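Local coordinates for protein acetyl-xylan esterase (Streptomyces lividans, PDB 2CC0) that removes acetyl groups from xylan as a metal-dependent family 4 carbohydrate esterase, probably using the bound zinc ion to activate water, at residues H66-Q71 and Y103-A108; Q76-I81 and E114-L119; L98-Y103 and T120-D125. All coordinates share one frame; numbering follows the deposited sequence.

Contact 1. Residues H66-Q71 and Y103-A108; sequences HPHMTQ and YGETNA. With ZN (zinc ion), chain C; ACT (acetate ion), chain D.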
ATOM      1  N   HIS A  66      19.058   0.127  11.780  1.00  9.51           N
ATOM      2  CA  HIS A  66      18.977   0.309  10.330  1.00  9.83           C
ATOM      3  C   HIS A  66      19.804  -0.736   9.521  1.00  9.98           C
ATOM      4  O   HIS A  66      20.515  -0.362   8.589  1.00 10.54           O
ATOM      5  CB  HIS A  66      19.385   1.760   9.960  1.00 10.68           C
ATOM      6  CG  HIS A  66      18.836   2.241   8.652  1.00 11.35           C
ATOM      7  ND1 HIS A  66      19.410   1.934   7.438  1.00 12.77           N
ATOM      8  CD2 HIS A  66      17.770   3.032   8.370  1.00 13.71           C
ATOM      9  CE1 HIS A  66      18.729   2.515   6.466  1.00 14.59           C
ATOM     10  NE2 HIS A  66      17.729   3.186   7.002  1.00 13.74           N
ATOM     11  N   PRO A  67      19.697  -2.031   9.872  1.00  9.75           N
ATOM     12  CA  PRO A  67      20.416  -3.045   9.084  1.00 10.51           C
ATOM     13  C   PRO A  67      19.668  -3.331   7.794  1.00 10.92           C
ATOM     14  O   PRO A  67      18.497  -2.946   7.671  1.00 10.80           O
ATOM     15  CB  PRO A  67      20.340  -4.295   9.977  1.00 11.26           C
ATOM     16  CG  PRO A  67      19.059  -4.138  10.706  1.00 10.48           C
ATOM     17  CD  PRO A  67      18.911  -2.648  10.971  1.00 10.01           C
ATOM     18  N   HIS A  68      20.316  -4.029   6.865  1.00 11.11           N
ATOM     19  CA  HIS A  68      19.596  -4.629   5.750  1.00 12.35           C
ATOM     20  C   HIS A  68      18.876  -5.841   6.341  1.00 12.66           C
ATOM     21  O   HIS A  68      19.465  -6.891   6.531  1.00 13.21           O
ATOM     22  CB  HIS A  68      20.599  -5.049   4.673  1.00 13.61           C
ATOM     23  CG  HIS A  68      21.173  -3.901   3.911  1.00 14.51           C
ATOM     24  ND1 HIS A  68      20.570  -3.375   2.787  1.00 16.59           N
ATOM     25  CD2 HIS A  68      22.296  -3.171   4.114  1.00 16.48           C
ATOM     26  CE1 HIS A  68      21.292  -2.363   2.336  1.00 16.65           C
ATOM     27  NE2 HIS A  68      22.346  -2.223   3.121  1.00 16.90           N
ATOM     28  N   MET A  69      17.590  -5.699   6.650  1.00 11.99           N
ATOM     29  CA  MET A  69      16.845  -6.696   7.463  0.50 11.84           C
ATOM     30  C   MET A  69      16.751  -8.075   6.807  1.00 12.56           C
ATOM     31  O   MET A  69      16.711  -9.088   7.494  1.00 13.05           O
ATOM     32  CB  MET A  69      15.423  -6.195   7.811  0.50 10.76           C
ATOM     33  CG  MET A  69      15.346  -4.981   8.784  0.50  9.65           C
ATOM     34  SD  MET A  69      15.616  -5.313  10.556  0.50  9.66           S
ATOM     35  CE  MET A  69      14.057  -6.054  11.082  0.50  8.88           C
ATOM     36  N   THR A  70      16.692  -8.100   5.484  1.00 13.21           N
ATOM     37  CA  THR A  70      16.535  -9.370   4.782  1.00 15.20           C
ATOM     38  C   THR A  70      17.835 -10.176   4.817  1.00 15.60           C
ATOM     39  O   THR A  70      17.831 -11.352   4.460  1.00 16.90           O
ATOM     40  CB  THR A  70      16.018  -9.188   3.334  1.00 15.98           C
ATOM     41  OG1 THR A  70      17.038  -8.591   2.528  1.00 17.56           O
ATOM     42  CG2 THR A  70      14.741  -8.324   3.306  1.00 16.76           C
ATOM     43  N   GLN A  71      18.927  -9.547   5.263  1.00 14.96           N
ATOM     44  CA  GLN A  71      20.190 -10.278   5.479  1.00 16.08           C
ATOM     45  C   GLN A  71      20.290 -10.918   6.877  1.00 16.20           C
ATOM     46  O   GLN A  71      21.270 -11.644   7.173  1.00 17.38           O
ATOM     47  CB  GLN A  71      21.370  -9.347   5.212  1.00 16.54           C
ATOM     48  CG  GLN A  71      21.447  -8.895   3.763  1.00 19.86           C
ATOM     49  CD  GLN A  71      22.546  -7.880   3.510  1.00 25.01           C
ATOM     50  OE1 GLN A  71      23.485  -7.747   4.300  1.00 28.49           O
ATOM     51  NE2 GLN A  71      22.427  -7.142   2.410  1.00 27.24           N
ATOM     52  N   TYR A 103      15.803   0.638   3.778  1.00 10.07           N
ATOM     53  CA  TYR A 103      16.104   0.447   2.313  1.00 10.34           C
ATOM     54  C   TYR A 103      14.880  -0.045   1.555  1.00 11.67           C
ATOM     55  O   TYR A 103      15.003  -0.411   0.391  1.00 12.02           O
ATOM     56  CB  TYR A 103      17.270  -0.536   2.081  1.00 11.48           C
ATOM     57  CG  TYR A 103      18.457  -0.216   2.966  1.00 10.92           C
ATOM     58  CD1 TYR A 103      19.276   0.886   2.688  1.00 12.99           C
ATOM     59  CD2 TYR A 103      18.714  -0.960   4.110  1.00 11.46           C
ATOM     60  CE1 TYR A 103      20.357   1.204   3.525  1.00 12.69           C
ATOM     61  CE2 TYR A 103      19.801  -0.657   4.960  1.00 12.39           C
ATOM     62  CZ  TYR A 103      20.612   0.435   4.659  1.00 12.35           C
ATOM     63  OH  TYR A 103      21.666   0.743   5.499  1.00 15.11           O
ATOM     64  N   GLY A 104      13.717  -0.112   2.220  1.00 11.03           N
ATOM     65  CA  GLY A 104      12.503  -0.654   1.587  1.00 11.72           C
ATOM     66  C   GLY A 104      12.565  -2.162   1.344  1.00 12.51           C
ATOM     67  O   GLY A 104      11.709  -2.702   0.644  1.00 13.98           O
ATOM     68  N   GLU A 105      13.583  -2.822   1.904  1.00 11.31           N
ATOM     69  CA  GLU A 105      13.873  -4.228   1.612  1.00 11.96           C
ATOM     70  C   GLU A 105      13.096  -5.135   2.538  1.00 11.36           C
ATOM     71  O   GLU A 105      13.232  -5.074   3.779  1.00 11.42           O
ATOM     72  CB  GLU A 105      15.384  -4.517   1.713  1.00 11.99           C
ATOM     73  CG  GLU A 105      16.159  -3.810   0.598  1.00 13.65           C
ATOM     74  CD  GLU A 105      17.678  -3.743   0.810  1.00 15.30           C
ATOM     75  OE1 GLU A 105      18.175  -4.123   1.890  1.00 18.14           O
ATOM     76  OE2 GLU A 105      18.367  -3.268  -0.137  1.00 18.80           O
ATOM     77  N   THR A 106      12.314  -6.019   1.924  1.00 10.76           N
ATOM     78  CA  THR A 106      11.436  -6.902   2.702  1.00 10.96           C
ATOM     79  C   THR A 106      11.412  -8.341   2.156  1.00 10.72           C
ATOM     80  O   THR A 106      11.838  -8.591   1.036  1.00 11.51           O
ATOM     81  CB  THR A 106      10.011  -6.280   2.799  1.00 12.59           C
ATOM     82  OG1 THR A 106       9.168  -7.086   3.633  1.00 13.23           O
ATOM     83  CG2 THR A 106       9.377  -6.117   1.438  1.00 14.58           C
ATOM     84  N   ASN A 107      10.943  -9.264   2.992  1.00 11.15           N
ATOM     85  CA  ASN A 107      10.669 -10.644   2.580  1.00 11.01           C
ATOM     86  C   ASN A 107       9.623 -11.259   3.496  1.00 11.27           C
ATOM     87  O   ASN A 107       9.129 -10.592   4.422  1.00 10.49           O
ATOM     88  CB  ASN A 107      11.963 -11.491   2.487  1.00 11.99           C
ATOM     89  CG  ASN A 107      12.641 -11.704   3.835  1.00 13.17           C
ATOM     90  OD1 ASN A 107      12.022 -11.562   4.902  1.00 12.81           O
ATOM     91  ND2 ASN A 107      13.932 -12.078   3.792  1.00 15.40           N
ATOM     92  N   ALA A 108       9.240 -12.510   3.231  1.00 11.59           N
ATOM     93  CA  ALA A 108       8.123 -13.124   3.993  1.00 11.73           C
ATOM     94  C   ALA A 108       8.484 -13.263   5.466  1.00 11.42           C
ATOM     95  O   ALA A 108       7.629 -13.157   6.322  1.00 11.80           O
ATOM     96  CB  ALA A 108       7.758 -14.502   3.411  1.00 12.63           C
TER
HETATM   97 ZN    ZN C 200      16.145   4.729   6.789  0.50 12.92          ZN
HETATM   98  C   ACT D 201      14.784   4.021   4.600  0.50 11.49           C
HETATM   99  O   ACT D 201      15.825   3.328   4.696  0.50 11.03           O
HETATM  100  OXT ACT D 201      14.803   5.187   5.091  0.50 11.77           O
HETATM  101  CH3 ACT D 201      13.560   3.467   3.934  0.50 12.03           C
HETATM  102  O   HOH W   1      23.232  -0.886   7.369  1.00 22.54           O
HETATM  103  O   HOH W   2      15.339  -3.920   5.358  1.00 11.75           O
HETATM  104  O   HOH W   3      15.971 -13.167   5.730  1.00 21.24           O
HETATM  105  O   HOH W   4      17.799  -6.207   3.423  1.00 22.11           O
HETATM  106  O   HOH W   5      17.276   5.909   5.506  1.00 29.49           O
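Y103 lies between two histidine rings. H68 stacks on one face in an offset, nearly parallel arrangement, centroids 3.8 Å apart and planes at 6°, with its CE1 over the centre of the tyrosine ring. From the opposite face H66 comes in edge-on, a T-shaped pair with planes at 80°, and its CE1 sits 3.3 Å from Y103 CZ. In H66, chi1 (-156°) sets CG anti to the backbone N; NE2 binds the zinc ion at 2.2 Å.

This is the metal site of the polysaccharide deacetylase fold, completed by D13 and H62. An acetate ion chelates the zinc through both oxygens, and the backbone N of Y103 donates to acetate O at 2.8 Å, almost straight.

H68 ND1 donates to E105 OE1 at 2.7 Å, nearly in the imidazole plane and on the syn side of the carboxylate. This bond fixes the rotation of the stacked ring. Waters bridge further polar groups: H66 O to Y103 OH, M69 N to E105 O, T70 N to E105 OE1, and T70 O to N107 ND2.

Van der Waals contact comes from T70, its CG2 against the backbone 3.5 Å from T106 C and its CB beside N107 ND2.

Contact 2. Residues Q76-I81 and E114-L119; sequences QMDSEI and EAKYGL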
ATOM      1  N   GLN A  76      17.046 -12.175  14.826  1.00 14.58           N
ATOM      2  CA  GLN A  76      17.677 -10.851  14.752  1.00 15.00           C
ATOM      3  C   GLN A  76      16.675  -9.794  14.265  1.00 13.88           C
ATOM      4  O   GLN A  76      16.667  -8.648  14.759  1.00 13.43           O
ATOM      5  CB  GLN A  76      18.908 -10.882  13.849  1.00 15.52           C
ATOM      6  CG  GLN A  76      20.016 -11.836  14.363  1.00 18.27           C
ATOM      7  CD  GLN A  76      21.091 -12.125  13.312  1.00 20.57           C
ATOM      8  OE1 GLN A  76      20.804 -12.501  12.150  1.00 23.97           O
ATOM      9  NE2 GLN A  76      22.356 -11.967  13.724  1.00 24.30           N
ATOM     10  N   MET A  77      15.825 -10.168  13.308  1.00 12.54           N
ATOM     11  CA  MET A  77      14.784  -9.223  12.858  1.00 11.43           C
ATOM     12  C   MET A  77      13.829  -8.911  14.007  1.00 10.71           C
ATOM     13  O   MET A  77      13.418  -7.758  14.208  1.00 10.85           O
ATOM     14  CB  MET A  77      13.972  -9.795  11.697  1.00 11.52           C
ATOM     15  CG  MET A  77      14.719 -10.140  10.406  1.00 11.29           C
ATOM     16  SD  MET A  77      13.457 -10.761   9.271  1.00 14.76           S
ATOM     17  CE  MET A  77      14.426 -11.317   7.854  1.00 14.34           C
ATOM     18  N   ASP A  78      13.464  -9.956  14.757  1.00 11.15           N
ATOM     19  CA  ASP A  78      12.577  -9.829  15.903  1.00 11.66           C
ATOM     20  C   ASP A  78      13.188  -8.881  16.949  1.00 11.59           C
ATOM     21  O   ASP A  78      12.529  -7.963  17.423  1.00 11.89           O
ATOM     22  CB  ASP A  78      12.303 -11.208  16.480  1.00 12.72           C
ATOM     23  CG  ASP A  78      11.125 -11.216  17.444  1.00 15.01           C
ATOM     24  OD1 ASP A  78      11.187 -10.502  18.454  1.00 16.91           O
ATOM     25  OD2 ASP A  78      10.138 -11.950  17.187  1.00 18.68           O
ATOM     26  N   SER A  79      14.465  -9.082  17.272  1.00 11.54           N
ATOM     27  CA  SER A  79      15.161  -8.194  18.187  1.00 11.95           C
ATOM     28  C   SER A  79      15.151  -6.732  17.727  1.00 11.05           C
ATOM     29  O   SER A  79      14.867  -5.828  18.509  1.00 11.28           O
ATOM     30  CB  SER A  79      16.611  -8.682  18.367  1.00 12.63           C
ATOM     31  OG  SER A  79      17.324  -7.828  19.241  1.00 15.15           O
ATOM     32  N   GLU A  80      15.448  -6.502  16.455  1.00 10.74           N
ATOM     33  CA  GLU A  80      15.490  -5.148  15.923  1.00 10.18           C
ATOM     34  C   GLU A  80      14.125  -4.465  16.036  1.00  9.72           C
ATOM     35  O   GLU A  80      14.015  -3.297  16.432  1.00  9.83           O
ATOM     36  CB  GLU A  80      15.933  -5.208  14.453  1.00 10.68           C
ATOM     37  CG  GLU A  80      17.439  -5.420  14.260  1.00 10.32           C
ATOM     38  CD  GLU A  80      18.256  -4.131  14.252  1.00 11.26           C
ATOM     39  OE1 GLU A  80      17.700  -3.048  14.000  1.00 11.00           O
ATOM     40  OE2 GLU A  80      19.486  -4.215  14.495  1.00 14.05           O
ATOM     41  N   ILE A  81      13.077  -5.186  15.667  1.00  9.32           N
ATOM     42  CA  ILE A  81      11.728  -4.611  15.703  1.00  9.52           C
ATOM     43  C   ILE A  81      11.206  -4.417  17.146  1.00  9.52           C
ATOM     44  O   ILE A  81      10.710  -3.330  17.519  1.00  8.99           O
ATOM     45  CB  ILE A  81      10.772  -5.442  14.826  1.00  9.61           C
ATOM     46  CG1 ILE A  81      11.024  -5.066  13.351  1.00 11.77           C
ATOM     47  CG2 ILE A  81       9.325  -5.155  15.187  1.00 11.05           C
ATOM     48  CD1 ILE A  81      10.310  -5.960  12.334  1.00 12.52           C
ATOM     49  N   GLU A 114       6.821  -8.518  11.460  1.00  8.94           N
ATOM     50  CA  GLU A 114       5.921  -7.362  11.524  1.00  9.54           C
ATOM     51  C   GLU A 114       4.565  -7.765  12.103  1.00  9.52           C
ATOM     52  O   GLU A 114       4.045  -7.089  13.000  1.00 10.87           O
ATOM     53  CB  GLU A 114       5.682  -6.771  10.136  1.00  9.85           C
ATOM     54  CG  GLU A 114       6.910  -6.144   9.500  1.00 10.17           C
ATOM     55  CD  GLU A 114       6.777  -5.985   7.983  1.00 11.54           C
ATOM     56  OE1 GLU A 114       5.712  -6.327   7.408  1.00 13.82           O
ATOM     57  OE2 GLU A 114       7.732  -5.467   7.362  1.00 10.80           O
ATOM     58  N   ALA A 115       3.997  -8.866  11.598  1.00  9.30           N
ATOM     59  CA  ALA A 115       2.657  -9.315  12.026  1.00 10.79           C
ATOM     60  C   ALA A 115       2.652  -9.663  13.517  1.00 11.16           C
ATOM     61  O   ALA A 115       1.704  -9.318  14.232  1.00 13.13           O
ATOM     62  CB  ALA A 115       2.208 -10.519  11.202  1.00 10.61           C
ATOM     63  N   LYS A 116       3.723 -10.319  13.986  1.00 11.58           N
ATOM     64  CA  LYS A 116       3.849 -10.669  15.401  1.00 11.83           C
ATOM     65  C   LYS A 116       3.644  -9.434  16.295  1.00 11.83           C
ATOM     66  O   LYS A 116       3.002  -9.515  17.346  1.00 13.49           O
ATOM     67  CB  LYS A 116       5.232 -11.277  15.667  1.00 11.78           C
ATOM     68  CG  LYS A 116       5.481 -11.629  17.139  1.00 12.64           C
ATOM     69  CD  LYS A 116       6.823 -12.313  17.369  1.00 14.06           C
ATOM     70  CE  LYS A 116       7.126 -12.366  18.866  1.00 15.93           C
ATOM     71  NZ  LYS A 116       8.468 -12.988  19.057  1.00 18.55           N
ATOM     72  N   TYR A 117       4.205  -8.295  15.871  1.00 10.68           N
ATOM     73  CA  TYR A 117       4.197  -7.049  16.658  1.00 11.18           C
ATOM     74  C   TYR A 117       3.061  -6.098  16.284  1.00 11.06           C
ATOM     75  O   TYR A 117       3.020  -4.950  16.756  1.00 11.69           O
ATOM     76  CB  TYR A 117       5.581  -6.362  16.602  1.00 11.02           C
ATOM     77  CG  TYR A 117       6.578  -7.187  17.402  1.00 11.10           C
ATOM     78  CD1 TYR A 117       6.616  -7.099  18.794  1.00 12.15           C
ATOM     79  CD2 TYR A 117       7.403  -8.127  16.776  1.00 10.96           C
ATOM     80  CE1 TYR A 117       7.486  -7.899  19.546  1.00 12.69           C
ATOM     81  CE2 TYR A 117       8.297  -8.925  17.518  1.00 12.42           C
ATOM     82  CZ  TYR A 117       8.308  -8.824  18.911  1.00 12.62           C
ATOM     83  OH  TYR A 117       9.150  -9.617  19.674  1.00 14.37           O
ATOM     84  N   GLY A 118       2.138  -6.585  15.441  1.00 11.00           N
ATOM     85  CA  GLY A 118       1.001  -5.784  15.011  1.00 11.50           C
ATOM     86  C   GLY A 118       1.366  -4.568  14.184  1.00 10.75           C
ATOM     87  O   GLY A 118       0.682  -3.529  14.261  1.00 11.51           O
ATOM     88  N   LEU A 119       2.429  -4.699  13.388  1.00  9.13           N
ATOM     89  CA  LEU A 119       2.927  -3.603  12.553  1.00  8.69           C
ATOM     90  C   LEU A 119       2.505  -3.753  11.086  1.00  8.64           C
ATOM     91  O   LEU A 119       2.652  -4.814  10.497  1.00  9.46           O
ATOM     92  CB  LEU A 119       4.465  -3.565  12.627  1.00  8.63           C
ATOM     93  CG  LEU A 119       5.016  -3.163  13.996  1.00  8.44           C
ATOM     94  CD1 LEU A 119       6.490  -3.567  14.101  1.00 10.57           C
ATOM     95  CD2 LEU A 119       4.882  -1.649  14.288  1.00  9.46           C
TER
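E114, in the last turn of helix 108-116, makes a loose contact with I81 of helix 74-90: the tip of the isoleucine, CD1, stands 4.4 Å from E114 CG. Two residues on, K116 reaches across with a fully extended chain, its CG anti to the backbone N (chi1 178°), and NZ forms a salt bridge with D78 OD2 at 2.7 Å. Y117, the first residue to leave helical geometry, sends its hydroxyl to the other oxygen of the same carboxylate; Y117 OH donates to D78 OD1 at 2.5 Å. Both oxygens are met on their syn sides, about 20° out of the carboxylate plane, and that plane stands at 75° to the tyrosine ring. Nearer the backbone, I81 CG2 lies 3.9 Å from Y117 CD2, obliquely to the ring. G118, with positive phi, is the C-prime residue of a Schellman motif: its N bonds to A115 O, while L119 N returns to E114 O. The reversal brings L119 back against helix 74-90, where its CD1 presses on I81 CG2 at 3.4 Å, a tight fit; F99 touches both side chains from the short strand beyond. With a lysine and a phenol gripping separate oxygens, the D78 carboxylate is fixed in rotation, and the neighbouring ammonium would probably favour its ionised form.

Contact 3. Residues L98-Y103 and T120-D125; sequences LFRPPY and TEVIWD. With ACT (acetate ion), chain D.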
ATOM      1  N   LEU A  98       2.991   1.167  12.704  1.00  7.69           N
ATOM      2  CA  LEU A  98       3.593   1.198  11.356  1.00  6.61           C
ATOM      3  C   LEU A  98       5.088   0.909  11.403  1.00  7.04           C
ATOM      4  O   LEU A  98       5.784   1.342  12.325  1.00  8.24           O
ATOM      5  CB  LEU A  98       3.406   2.576  10.715  1.00  7.11           C
ATOM      6  CG  LEU A  98       1.972   3.128  10.690  1.00  7.26           C
ATOM      7  CD1 LEU A  98       1.998   4.528  10.133  1.00 10.38           C
ATOM      8  CD2 LEU A  98       1.021   2.198   9.906  1.00  8.37           C
ATOM      9  N   PHE A  99       5.580   0.195  10.391  1.00  6.80           N
ATOM     10  CA  PHE A  99       6.994  -0.140  10.304  1.00  7.32           C
ATOM     11  C   PHE A  99       7.466   0.093   8.888  1.00  7.69           C
ATOM     12  O   PHE A  99       6.821  -0.359   7.936  1.00  8.85           O
ATOM     13  CB  PHE A  99       7.190  -1.625  10.672  1.00  8.06           C
ATOM     14  CG  PHE A  99       8.595  -2.138  10.389  1.00  7.58           C
ATOM     15  CD1 PHE A  99       9.658  -1.792  11.226  1.00  8.87           C
ATOM     16  CD2 PHE A  99       8.846  -2.941   9.258  1.00  9.19           C
ATOM     17  CE1 PHE A  99      10.955  -2.255  10.936  1.00 10.16           C
ATOM     18  CE2 PHE A  99      10.130  -3.402   8.953  1.00  8.78           C
ATOM     19  CZ  PHE A  99      11.201  -3.059   9.809  1.00  9.43           C
ATOM     20  N   ARG A 100       8.593   0.789   8.735  1.00  6.41           N
ATOM     21  CA  ARG A 100       9.183   0.931   7.395  1.00  6.33           C
ATOM     22  C   ARG A 100      10.502   0.176   7.378  1.00  7.50           C
ATOM     23  O   ARG A 100      11.400   0.474   8.189  1.00  7.35           O
ATOM     24  CB  ARG A 100       9.407   2.407   7.025  1.00  7.20           C
ATOM     25  CG  ARG A 100      10.110   2.576   5.675  1.00  8.38           C
ATOM     26  CD  ARG A 100      10.098   4.037   5.321  1.00  8.68           C
ATOM     27  NE  ARG A 100       8.815   4.447   4.735  1.00  9.47           N
ATOM     28  CZ  ARG A 100       8.414   5.720   4.682  1.00  9.32           C
ATOM     29  NH1 ARG A 100       9.174   6.669   5.236  1.00  9.50           N
ATOM     30  NH2 ARG A 100       7.265   6.028   4.104  1.00 11.10           N
ATOM     31  N   PRO A 101      10.635  -0.819   6.482  1.00  8.58           N
ATOM     32  CA  PRO A 101      11.895  -1.555   6.456  1.00  9.08           C
ATOM     33  C   PRO A 101      13.021  -0.617   5.996  1.00  9.60           C
ATOM     34  O   PRO A 101      12.840   0.163   5.049  1.00 10.06           O
ATOM     35  CB  PRO A 101      11.669  -2.611   5.360  1.00 10.20           C
ATOM     36  CG  PRO A 101      10.185  -2.709   5.186  1.00 11.04           C
ATOM     37  CD  PRO A 101       9.689  -1.295   5.452  1.00 10.20           C
ATOM     38  N   PRO A 102      14.186  -0.686   6.656  1.00 10.27           N
ATOM     39  CA  PRO A 102      15.339   0.021   6.097  1.00 10.43           C
ATOM     40  C   PRO A 102      15.538  -0.359   4.616  1.00 10.21           C
ATOM     41  O   PRO A 102      15.444  -1.542   4.248  1.00  9.48           O
ATOM     42  CB  PRO A 102      16.501  -0.504   6.956  1.00 11.27           C
ATOM     43  CG  PRO A 102      15.872  -0.819   8.309  1.00 10.97           C
ATOM     44  CD  PRO A 102      14.488  -1.347   7.944  1.00 10.79           C
ATOM     45  N   TYR A 103      15.803   0.638   3.778  1.00 10.07           N
ATOM     46  CA  TYR A 103      16.104   0.447   2.313  1.00 10.34           C
ATOM     47  C   TYR A 103      14.880  -0.045   1.555  1.00 11.67           C
ATOM     48  O   TYR A 103      15.003  -0.411   0.391  1.00 12.02           O
ATOM     49  CB  TYR A 103      17.270  -0.536   2.081  1.00 11.48           C
ATOM     50  CG  TYR A 103      18.457  -0.216   2.966  1.00 10.92           C
ATOM     51  CD1 TYR A 103      19.276   0.886   2.688  1.00 12.99           C
ATOM     52  CD2 TYR A 103      18.714  -0.960   4.110  1.00 11.46           C
ATOM     53  CE1 TYR A 103      20.357   1.204   3.525  1.00 12.69           C
ATOM     54  CE2 TYR A 103      19.801  -0.657   4.960  1.00 12.39           C
ATOM     55  CZ  TYR A 103      20.612   0.435   4.659  1.00 12.35           C
ATOM     56  OH  TYR A 103      21.666   0.743   5.499  1.00 15.11           O
ATOM     57  N   THR A 120       2.017  -2.665  10.511  1.00  7.58           N
ATOM     58  CA  THR A 120       1.752  -2.590   9.073  1.00  7.42           C
ATOM     59  C   THR A 120       3.004  -2.097   8.366  1.00  7.61           C
ATOM     60  O   THR A 120       3.556  -1.075   8.757  1.00  8.41           O
ATOM     61  CB  THR A 120       0.589  -1.623   8.850  1.00  7.72           C
ATOM     62  OG1 THR A 120      -0.552  -2.187   9.515  1.00 10.02           O
ATOM     63  CG2 THR A 120       0.264  -1.446   7.353  1.00  8.50           C
ATOM     64  N   GLU A 121       3.432  -2.796   7.307  1.00  7.74           N
ATOM     65  CA  GLU A 121       4.612  -2.348   6.548  1.00  7.45           C
ATOM     66  C   GLU A 121       4.246  -1.158   5.687  1.00  7.89           C
ATOM     67  O   GLU A 121       3.224  -1.177   4.984  1.00  9.46           O
ATOM     68  CB  GLU A 121       5.128  -3.494   5.669  1.00  8.83           C
ATOM     69  CG  GLU A 121       6.434  -3.238   4.964  1.00  8.79           C
ATOM     70  CD  GLU A 121       6.843  -4.489   4.222  1.00  9.50           C
ATOM     71  OE1 GLU A 121       7.522  -5.351   4.832  1.00 12.09           O
ATOM     72  OE2 GLU A 121       6.455  -4.602   3.042  1.00 11.25           O
ATOM     73  N   VAL A 122       5.106  -0.147   5.702  1.00  7.97           N
ATOM     74  CA  VAL A 122       4.888   1.071   4.939  1.00  8.72           C
ATOM     75  C   VAL A 122       6.139   1.364   4.134  1.00  9.32           C
ATOM     76  O   VAL A 122       7.192   1.680   4.696  1.00  9.98           O
ATOM     77  CB  VAL A 122       4.583   2.265   5.865  1.00  8.75           C
ATOM     78  CG1 VAL A 122       4.440   3.551   5.037  1.00  9.93           C
ATOM     79  CG2 VAL A 122       3.302   1.992   6.679  1.00  8.90           C
ATOM     80  N   ILE A 123       6.027   1.221   2.816  1.00  9.85           N
ATOM     81  CA  ILE A 123       7.085   1.596   1.889  0.50  9.50           C
ATOM     82  C   ILE A 123       6.848   3.062   1.511  1.00 10.40           C
ATOM     83  O   ILE A 123       6.773   3.916   2.371  1.00 11.58           O
ATOM     84  CB  ILE A 123       7.145   0.621   0.657  0.50  9.56           C
ATOM     85  CG1 ILE A 123       7.047  -0.838   1.125  0.50  8.76           C
ATOM     86  CG2 ILE A 123       8.438   0.826  -0.142  0.50 10.00           C
ATOM     87  CD1 ILE A 123       8.249  -1.304   2.014  0.50  9.45           C
ATOM     88  N   TRP A 124       6.677   3.352   0.229  1.00 10.35           N
ATOM     89  CA  TRP A 124       6.370   4.724  -0.204  1.00 10.06           C
ATOM     90  C   TRP A 124       5.920   4.667  -1.666  1.00 10.37           C
ATOM     91  O   TRP A 124       6.122   3.653  -2.360  1.00 11.26           O
ATOM     92  CB  TRP A 124       7.571   5.694  -0.049  1.00 10.78           C
ATOM     93  CG  TRP A 124       8.802   5.186  -0.699  1.00 10.47           C
ATOM     94  CD1 TRP A 124       9.144   5.312  -2.025  1.00 11.44           C
ATOM     95  CD2 TRP A 124       9.852   4.432  -0.078  1.00 11.40           C
ATOM     96  NE1 TRP A 124      10.344   4.676  -2.268  1.00 11.70           N
ATOM     97  CE2 TRP A 124      10.803   4.134  -1.091  1.00 12.34           C
ATOM     98  CE3 TRP A 124      10.090   3.977   1.239  1.00 11.25           C
ATOM     99  CZ2 TRP A 124      11.977   3.396  -0.833  1.00 12.05           C
ATOM    100  CZ3 TRP A 124      11.258   3.222   1.493  1.00 11.15           C
ATOM    101  CH2 TRP A 124      12.182   2.956   0.455  1.00 13.06           C
ATOM    102  N   ASP A 125       5.276   5.745  -2.097  1.00  9.55           N
ATOM    103  CA  ASP A 125       4.879   5.935  -3.497  1.00  9.72           C
ATOM    104  C   ASP A 125       5.921   6.785  -4.242  1.00 10.47           C
ATOM    105  O   ASP A 125       6.178   6.583  -5.441  1.00 12.50           O
ATOM    106  CB  ASP A 125       3.498   6.608  -3.553  1.00 10.08           C
ATOM    107  CG  ASP A 125       2.422   5.707  -2.982  1.00 11.74           C
ATOM    108  OD1 ASP A 125       2.029   4.765  -3.721  1.00 15.82           O
ATOM    109  OD2 ASP A 125       2.000   5.878  -1.807  1.00 11.32           O
TER
HETATM  110  C   ACT D 201      14.784   4.021   4.600  0.50 11.49           C
HETATM  111  O   ACT D 201      15.825   3.328   4.696  0.50 11.03           O
HETATM  112  OXT ACT D 201      14.803   5.187   5.091  0.50 11.77           O
HETATM  113  CH3 ACT D 201      13.560   3.467   3.934  0.50 12.03           C
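R100 hooks over the backbone of the other segment. Its NH2 donates to I123 O at 2.8 Å, nearly along the C=O axis, while NE bonds to V122 O at 3.2 Å from above that carbonyl's plane and only weakly to I123 O. The chain is extended as far as CD and then bends at chi3 (-81°), which swings NE toward the V122 and I123 carbonyls. W124 turns its ring edge to one face of the guanidinium, CE3 3.8 Å from R100 NE, and W124 CZ3 touches the acetate methyl at 3.4 Å. NH1 forms a salt bridge with D12 and a hydrogen bond with T10, and F36 adds a cation-pi contact. An alanine at R100 would probably leave D12 without its charge partner and the V122 and I123 carbonyls without these donors, opening a gap beside W124. Further back, the short parallel strands 98-99 and 120-121 pair, in a beta-alpha-beta unit with helix 108-116 as the crossover. F99 N donates to T120 O at 2.9 Å and V122 N to F99 O at 2.8 Å. L98 and T120 lie side by side, pointing the same way, and L98 CD2 meets V122 CG2 at 4.0 Å. P101 CD rests against I123 CD1, 3.7 Å away, and its ring crosses the side chain of E121, whose carboxylate is held by T106 and R111.

Overall arrangement
Contacts 1 and 3 share Y103 and both reach the acetate on the zinc ion; their centres are about 10 Å apart. H66 of contact 1 binds the metal directly, whereas the R100 side chain of contact 3 is about 6 Å from it, consistent with a second-shell role. T106 OG1 and E121 OE1, 2.7 Å apart, probably hydrogen-bond the two together. Contact 2 stands further back, I81 about 13 Å from the zinc, and fastens helix 74-90 to the end of helix 108-116. It meets contact 1 where M77 packs on M69 and N107, and contact 3 where I81 CG1 lies 3.7 Å from F99 CE1.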